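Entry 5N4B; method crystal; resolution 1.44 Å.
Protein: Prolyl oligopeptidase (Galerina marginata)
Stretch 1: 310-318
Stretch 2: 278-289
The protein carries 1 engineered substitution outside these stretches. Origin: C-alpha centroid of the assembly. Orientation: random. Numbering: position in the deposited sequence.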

ATOM      1  N   GLU A 310      14.114 -13.631  19.169  1.00 20.82           N
ATOM      2  CA  GLU A 310      14.284 -14.476  17.993  1.00 21.24           C
ATOM      3  C   GLU A 310      13.142 -14.151  17.048  1.00 19.13           C
ATOM      4  O   GLU A 310      12.064 -13.720  17.479  1.00 18.35           O
ATOM      5  CB  GLU A 310      14.260 -15.974  18.362  1.00 26.40           C
ATOM      6  CG  GLU A 310      13.032 -16.339  19.192  1.00 41.94           C
ATOM      7  CD  GLU A 310      12.761 -17.853  19.355  1.00 56.32           C
ATOM      8  OE1 GLU A 310      13.735 -18.648  19.363  1.00 63.59           O
ATOM      9  OE2 GLU A 310      11.558 -18.239  19.434  1.00 48.55           O
ATOM     10  N   TYR A 311      13.403 -14.305  15.760  1.00 19.35           N
ATOM     11  CA  TYR A 311      12.423 -14.094  14.704  1.00 17.46           C
ATOM     12  C   TYR A 311      11.519 -15.311  14.610  1.00 21.41           C
ATOM     13  O   TYR A 311      11.932 -16.373  14.137  1.00 22.30           O
ATOM     14  CB  TYR A 311      13.125 -13.837  13.365  1.00 16.72           C
ATOM     15  CG  TYR A 311      13.724 -12.448  13.266  1.00 17.23           C
ATOM     16  CD1 TYR A 311      12.910 -11.349  12.993  1.00 16.92           C
ATOM     17  CD2 TYR A 311      15.078 -12.228  13.464  1.00 18.20           C
ATOM     18  CE1 TYR A 311      13.418 -10.083  12.909  1.00 17.88           C
ATOM     19  CE2 TYR A 311      15.620 -10.959  13.382  1.00 19.37           C
ATOM     20  CZ  TYR A 311      14.790  -9.888  13.093  1.00 20.14           C
ATOM     21  OH  TYR A 311      15.297  -8.617  13.017  1.00 21.30           O
ATOM     22  N   ALA A 312      10.265 -15.141  15.001  1.00 17.80           N
ATOM     23  CA  ALA A 312       9.300 -16.244  14.983  1.00 18.37           C
ATOM     24  C   ALA A 312       7.866 -15.786  14.724  1.00 18.15           C
ATOM     25  O   ALA A 312       7.060 -16.553  14.189  1.00 20.72           O
ATOM     26  CB  ALA A 312       9.339 -17.020  16.277  1.00 20.58           C
ATOM     27  N   ALA A 313       7.530 -14.547  15.079  1.00 14.56           N
ATOM     28  CA  ALA A 313       6.150 -14.113  15.006  1.00 13.82           C
ATOM     29  C   ALA A 313       6.099 -12.593  14.917  1.00 12.88           C
ATOM     30  O   ALA A 313       7.098 -11.899  15.152  1.00 13.11           O
ATOM     31  CB  ALA A 313       5.383 -14.612  16.242  1.00 15.49           C
ATOM     32  N   ASP A 314       4.916 -12.091  14.593  1.00 11.84           N
ATOM     33  CA  ASP A 314       4.605 -10.663  14.508  1.00 10.67           C
ATOM     34  C   ASP A 314       4.145 -10.192  15.882  1.00 11.78           C
ATOM     35  O   ASP A 314       3.285 -10.837  16.486  1.00 12.52           O
ATOM     36  CB  ASP A 314       3.455 -10.566  13.489  1.00 13.46           C
ATOM     37  CG  ASP A 314       2.969  -9.151  13.165  1.00 13.68           C
ATOM     38  OD1 ASP A 314       3.216  -8.214  13.925  1.00 14.40           O
ATOM     39  OD2 ASP A 314       2.261  -9.005  12.126  1.00 13.65           O
ATOM     40  N   TYR A 315       4.763  -9.140  16.408  1.00 10.71           N
ATOM     41  CA  TYR A 315       4.355  -8.544  17.673  1.00 10.32           C
ATOM     42  C   TYR A 315       4.217  -7.042  17.476  1.00 11.26           C
ATOM     43  O   TYR A 315       5.164  -6.388  17.031  1.00 12.14           O
ATOM     44  CB  TYR A 315       5.405  -8.786  18.744  1.00 13.10           C
ATOM     45  CG  TYR A 315       5.663 -10.203  19.172  1.00 13.35           C
ATOM     46  CD1 TYR A 315       6.578 -10.992  18.466  1.00 12.38           C
ATOM     47  CD2 TYR A 315       5.023 -10.763  20.279  1.00 12.30           C
ATOM     48  CE1 TYR A 315       6.860 -12.260  18.839  1.00 14.12           C
ATOM     49  CE2 TYR A 315       5.307 -12.027  20.646  1.00 12.79           C
ATOM     50  CZ  TYR A 315       6.218 -12.775  19.949  1.00 13.93           C
ATOM     51  OH  TYR A 315       6.514 -14.043  20.421  1.00 17.94           O
ATOM     52  N   ASN A 316       3.064  -6.494  17.820  1.00 10.06           N
ATOM     53  CA  ASN A 316       2.820  -5.066  17.738  1.00 10.40           C
ATOM     54  C   ASN A 316       2.134  -4.599  19.020  1.00 10.73           C
ATOM     55  O   ASN A 316       1.075  -5.120  19.375  1.00 11.21           O
ATOM     56  CB  ASN A 316       1.977  -4.738  16.496  1.00 11.65           C
ATOM     57  CG  ASN A 316       1.901  -3.231  16.222  1.00 12.60           C
ATOM     58  OD1 ASN A 316       0.897  -2.622  16.486  1.00 14.91           O
ATOM     59  ND2 ASN A 316       3.014  -2.634  15.792  1.00 16.23           N
ATOM     60  N   ILE A 317       2.687  -3.602  19.688  1.00  9.85           N
ATOM     61  CA  ILE A 317       2.119  -3.147  20.948  1.00 11.08           C
ATOM     62  C   ILE A 317       0.772  -2.464  20.744  1.00 10.57           C
ATOM     63  O   ILE A 317       0.610  -1.611  19.859  1.00 12.30           O
ATOM     64  CB  ILE A 317       3.049  -2.128  21.624  1.00 12.05           C
ATOM     65  CG1 ILE A 317       4.444  -2.680  21.857  1.00 15.55           C
ATOM     66  CG2 ILE A 317       2.422  -1.626  22.951  1.00 15.26           C
ATOM     67  CD1 ILE A 317       4.480  -3.907  22.649  1.00 17.62           C
ATOM     68  N   ILE A 318      -0.182  -2.756  21.609  1.00  9.13           N
ATOM     69  CA  ILE A 318      -1.459  -2.031  21.695  1.00  8.63           C
ATOM     70  C   ILE A 318      -1.381  -0.964  22.779  1.00 10.80           C
ATOM     71  O   ILE A 318      -1.583   0.224  22.514  1.00 13.60           O
ATOM     72  CB  ILE A 318      -2.623  -3.001  21.998  1.00  9.12           C
ATOM     73  CG1 ILE A 318      -2.720  -4.054  20.915  1.00  9.84           C
ATOM     74  CG2 ILE A 318      -3.916  -2.207  22.167  1.00 10.33           C
ATOM     75  CD1 ILE A 318      -3.458  -5.289  21.331  1.00 11.74           C
TER
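Stretch 2 278-289: QFKDTSKKNLLW

Stretch 2 is a hairpin-like segment: a strand ending at Gln-278 and Phe-279, a loop through Lys-280 to Lys-285, and a returning strand that includes Leu-287 to Trp-289. Its two arms are tied by Leu-287 N to Gln-278 O at 3.0 Å, with a weak return bond from Gln-278 N to Leu-287 O at 3.3 Å. Stretch 1 passes the returning arm as a largely extended chain from Glu-310 to Asp-314, broken at Ala-312 (-149/-27), and becomes a strand at Tyr-315. The backbones come closest where the CA atoms of Ala-313 and Lys-285 lie 4.5 Å apart. From there the two chains run on in the same general direction, Tyr-315 and Ile-317 keeping company with Leu-288.

The direct backbone tie is a single one. Asn-286 N donates to Ala-313 O at 3.0 Å and 167°, a nearly straight bond, and Lys-285 CA adds a CA-H...O contact to the same Ala-313 O at 3.4 Å. Water 2 extends this join between two carbonyls, Asn-286 O and Glu-310 O, that have no proton to offer each other: it lies 2.8 Å from Asn-286 O and 2.8 Å from Glu-310 O, and accepts from Ala-312 N at 2.8 Å. The side chain of Asn-286 turns back toward stretch 1 although its CA-to-CB bond points away, and it ends beside the backbone of Tyr-315.

The largest buried patch belongs to Tyr-311, whose ring is held like a plate between two aliphatic chains. Lys-280 CG lies 3.8 Å from the centroid of the Tyr-311 ring, 7° off the normal; over the opposite face, Leu-287 CD2 lies 3.8 Å from the same centroid, 5° off the normal. The rule here is that a lysine can serve through its methylenes: the fully extended chain beyond CB carries Lys-280 CD to 3.7 Å from Tyr-311 CD2. At the ring's edge, Lys-285 O stands 3.8 Å from Tyr-311 CD1.

Further along, the apolar contact is looser. Leu-288 points toward stretch 1, its CD2 meeting Ile-317 CD1 at 3.9 Å and Tyr-315 CB at 4.3 Å, so one leucine serves two residues spaced two apart on a strand.

Charge plays a modest part, pairing the buried Asp-314 with the exposed Lys-284. Asp-314 OD2 and Lys-284 NZ form a long salt bridge of 3.7 Å, supplemented by water 1, which donates to Asp-314 OD2 at 2.7 Å and accepts from Lys-284 NZ at 3.3 Å. Within the loop, Asp-281 OD1 accepts from Ser-283 OG at 2.7 Å and Ser-283 N at 2.8 Å, bracing the turn without touching stretch 1.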

ATOM      1  N   GLN A 278      12.425  -4.827  15.433  1.00 13.04           N
ATOM      2  CA  GLN A 278      13.411  -5.122  14.396  1.00 11.96           C
ATOM      3  C   GLN A 278      12.861  -6.107  13.381  1.00 12.91           C
ATOM      4  O   GLN A 278      12.207  -7.094  13.743  1.00 13.22           O
ATOM      5  CB  GLN A 278      14.698  -5.701  14.958  1.00 14.52           C
ATOM      6  CG  GLN A 278      15.235  -4.892  16.157  1.00 15.34           C
ATOM      7  CD  GLN A 278      16.580  -5.335  16.650  1.00 16.50           C
ATOM      8  OE1 GLN A 278      17.475  -5.694  15.867  1.00 18.06           O
ATOM      9  NE2 GLN A 278      16.729  -5.322  17.961  1.00 17.96           N
ATOM     10  N   PHE A 279      13.157  -5.837  12.114  1.00 14.76           N
ATOM     11  CA  PHE A 279      12.670  -6.613  10.981  1.00 13.93           C
ATOM     12  C   PHE A 279      13.856  -7.006  10.122  1.00 14.23           C
ATOM     13  O   PHE A 279      14.689  -6.151   9.782  1.00 17.84           O
ATOM     14  CB  PHE A 279      11.678  -5.817  10.122  1.00 13.97           C
ATOM     15  CG  PHE A 279      10.573  -5.162  10.912  1.00 14.45           C
ATOM     16  CD1 PHE A 279      10.759  -3.886  11.425  1.00 14.51           C
ATOM     17  CD2 PHE A 279       9.375  -5.815  11.150  1.00 16.05           C
ATOM     18  CE1 PHE A 279       9.738  -3.249  12.169  1.00 16.41           C
ATOM     19  CE2 PHE A 279       8.368  -5.184  11.926  1.00 14.14           C
ATOM     20  CZ  PHE A 279       8.556  -3.939  12.416  1.00 14.94           C
ATOM     21  N   LYS A 280      13.915  -8.250   9.717  1.00 15.61           N
ATOM     22  CA  LYS A 280      15.022  -8.724   8.855  1.00 17.72           C
ATOM     23  C   LYS A 280      14.633  -8.920   7.391  1.00 23.51           C
ATOM     24  O   LYS A 280      15.529  -9.087   6.553  1.00 25.35           O
ATOM     25  CB  LYS A 280      15.618 -10.020   9.409  1.00 21.51           C
ATOM     26  CG  LYS A 280      14.705 -11.209   9.404  1.00 23.36           C
ATOM     27  CD  LYS A 280      15.476 -12.463   9.757  1.00 30.70           C
ATOM     28  CE  LYS A 280      14.561 -13.683   9.677  1.00 40.15           C
ATOM     29  NZ  LYS A 280      15.329 -14.927  10.035  1.00 44.66           N
ATOM     30  N   ASP A 281      13.353  -8.911   7.070  1.00 20.18           N
ATOM     31  CA  ASP A 281      12.801  -9.212   5.749  1.00 24.63           C
ATOM     32  C   ASP A 281      11.330  -8.776   5.759  1.00 25.55           C
ATOM     33  O   ASP A 281      10.915  -8.026   6.659  1.00 21.65           O
ATOM     34  CB  ASP A 281      12.957 -10.719   5.446  1.00 23.80           C
ATOM     35  CG  ASP A 281      12.244 -11.624   6.435  1.00 25.18           C
ATOM     36  OD1 ASP A 281      11.255 -11.247   7.058  1.00 26.79           O
ATOM     37  OD2 ASP A 281      12.649 -12.808   6.621  1.00 32.80           O
ATOM     38  N   THR A 282      10.549  -9.186   4.779  1.00 27.79           N
ATOM     39  CA  THR A 282       9.164  -8.810   4.679  1.00 22.79           C
ATOM     40  C   THR A 282       8.213  -9.776   5.219  1.00 29.15           C
ATOM     41  O   THR A 282       7.026  -9.693   4.972  1.00 33.06           O
ATOM     42  CB  THR A 282       8.771  -8.522   3.227  1.00 23.67           C
ATOM     43  OG1 THR A 282       9.033  -9.647   2.424  1.00 26.13           O
ATOM     44  CG2 THR A 282       9.486  -7.398   2.766  1.00 22.65           C
ATOM     45  N   SER A 283       8.715 -10.755   5.917  1.00 23.90           N
ATOM     46  CA  SER A 283       7.946 -11.657   6.577  1.00 25.37           C
ATOM     47  C   SER A 283       7.479 -10.756   7.775  1.00 30.53           C
ATOM     48  O   SER A 283       8.142  -9.792   8.221  1.00 40.45           O
ATOM     49  CB  SER A 283       8.694 -12.912   7.032  1.00 26.93           C
ATOM     50  OG  SER A 283       9.320 -12.709   8.219  1.00 30.02           O
ATOM     51  N   LYS A 284       6.387 -11.132   8.240  1.00 21.22           N
ATOM     52  CA  LYS A 284       5.775 -10.471   9.341  1.00 22.20           C
ATOM     53  C   LYS A 284       6.303 -10.958  10.698  1.00 28.53           C
ATOM     54  O   LYS A 284       5.590 -11.109  11.659  1.00 30.21           O
ATOM     55  CB  LYS A 284       4.291 -10.725   9.254  1.00 27.49           C
ATOM     56  CG  LYS A 284       3.705 -10.220   7.981  1.00 30.49           C
ATOM     57  CD  LYS A 284       3.785  -8.725   7.974  1.00 27.21           C
ATOM     58  CE  LYS A 284       2.464  -8.144   8.422  1.00 39.07           C
ATOM     59  NZ  LYS A 284       2.492  -6.829   9.082  1.00 44.04           N
ATOM     60  N   LYS A 285       7.588 -11.168  10.753  1.00 17.72           N
ATOM     61  CA  LYS A 285       8.241 -11.579  11.979  1.00 15.50           C
ATOM     62  C   LYS A 285       9.108 -10.442  12.471  1.00 15.36           C
ATOM     63  O   LYS A 285       9.723  -9.815  11.719  1.00 16.81           O
ATOM     64  CB  LYS A 285       9.073 -12.841  11.809  1.00 19.10           C
ATOM     65  CG  LYS A 285       8.332 -14.087  11.362  1.00 19.21           C
ATOM     66  CD  LYS A 285       9.305 -15.240  11.138  1.00 22.68           C
ATOM     67  CE  LYS A 285       8.592 -16.522  10.810  1.00 36.75           C
ATOM     68  NZ  LYS A 285       8.049 -16.599   9.443  1.00 48.39           N
ATOM     69  N   ASN A 286       9.076 -10.203  13.766  1.00 13.45           N
ATOM     70  CA  ASN A 286       9.869  -9.163  14.336  1.00 14.46           C
ATOM     71  C   ASN A 286      10.344  -9.399  15.750  1.00 13.21           C
ATOM     72  O   ASN A 286       9.777 -10.070  16.497  1.00 14.11           O
ATOM     73  CB  ASN A 286       9.154  -7.778  14.236  1.00 12.85           C
ATOM     74  CG  ASN A 286       7.923  -7.628  15.123  1.00 12.73           C
ATOM     75  OD1 ASN A 286       7.944  -7.055  16.190  1.00 14.05           O
ATOM     76  ND2 ASN A 286       6.913  -8.122  14.658  1.00 12.37           N
ATOM     77  N   LEU A 287      11.440  -8.751  16.072  1.00 13.87           N
ATOM     78  CA  LEU A 287      11.896  -8.686  17.439  1.00 14.04           C
ATOM     79  C   LEU A 287      11.173  -7.549  18.163  1.00 13.37           C
ATOM     80  O   LEU A 287      10.620  -6.620  17.558  1.00 13.00           O
ATOM     81  CB  LEU A 287      13.421  -8.442  17.521  1.00 16.04           C
ATOM     82  CG  LEU A 287      14.265  -9.396  16.688  1.00 16.54           C
ATOM     83  CD1 LEU A 287      15.739  -9.146  16.948  1.00 16.79           C
ATOM     84  CD2 LEU A 287      13.940 -10.824  16.910  1.00 18.34           C
ATOM     85  N   LEU A 288      11.170  -7.622  19.476  1.00 13.18           N
ATOM     86  CA  LEU A 288      10.535  -6.611  20.309  1.00 13.46           C
ATOM     87  C   LEU A 288      11.349  -6.470  21.585  1.00 14.35           C
ATOM     88  O   LEU A 288      11.435  -7.409  22.389  1.00 15.45           O
ATOM     89  CB  LEU A 288       9.085  -6.995  20.637  1.00 16.09           C
ATOM     90  CG  LEU A 288       8.402  -6.161  21.738  1.00 17.62           C
ATOM     91  CD1 LEU A 288       8.219  -4.789  21.257  1.00 20.07           C
ATOM     92  CD2 LEU A 288       7.095  -6.804  22.167  1.00 21.82           C
ATOM     93  N   TRP A 289      11.976  -5.307  21.740  1.00 13.19           N
ATOM     94  CA  TRP A 289      12.747  -4.982  22.932  1.00 14.07           C
ATOM     95  C   TRP A 289      12.077  -3.809  23.632  1.00 14.42           C
ATOM     96  O   TRP A 289      11.391  -2.977  22.990  1.00 14.79           O
ATOM     97  CB  TRP A 289      14.214  -4.650  22.621  1.00 15.63           C
ATOM     98  CG  TRP A 289      15.040  -5.756  22.007  1.00 15.56           C
ATOM     99  CD1 TRP A 289      14.684  -7.043  21.771  1.00 16.59           C
ATOM    100  CD2 TRP A 289      16.386  -5.617  21.556  1.00 16.98           C
ATOM    101  NE1 TRP A 289      15.733  -7.722  21.182  1.00 17.69           N
ATOM    102  CE2 TRP A 289      16.792  -6.868  21.058  1.00 19.08           C
ATOM    103  CE3 TRP A 289      17.276  -4.542  21.523  1.00 18.52           C
ATOM    104  CZ2 TRP A 289      18.058  -7.083  20.543  1.00 20.43           C
ATOM    105  CZ3 TRP A 289      18.548  -4.746  20.981  1.00 19.86           C
ATOM    106  CH2 TRP A 289      18.921  -6.022  20.536  1.00 20.79           C
TER
HETATM  107  O   HOH W   1       0.470  -7.071  11.651  1.00 22.28           O
HETATM  108  O   HOH W   2       9.553 -12.905  16.588  1.00  9.31           O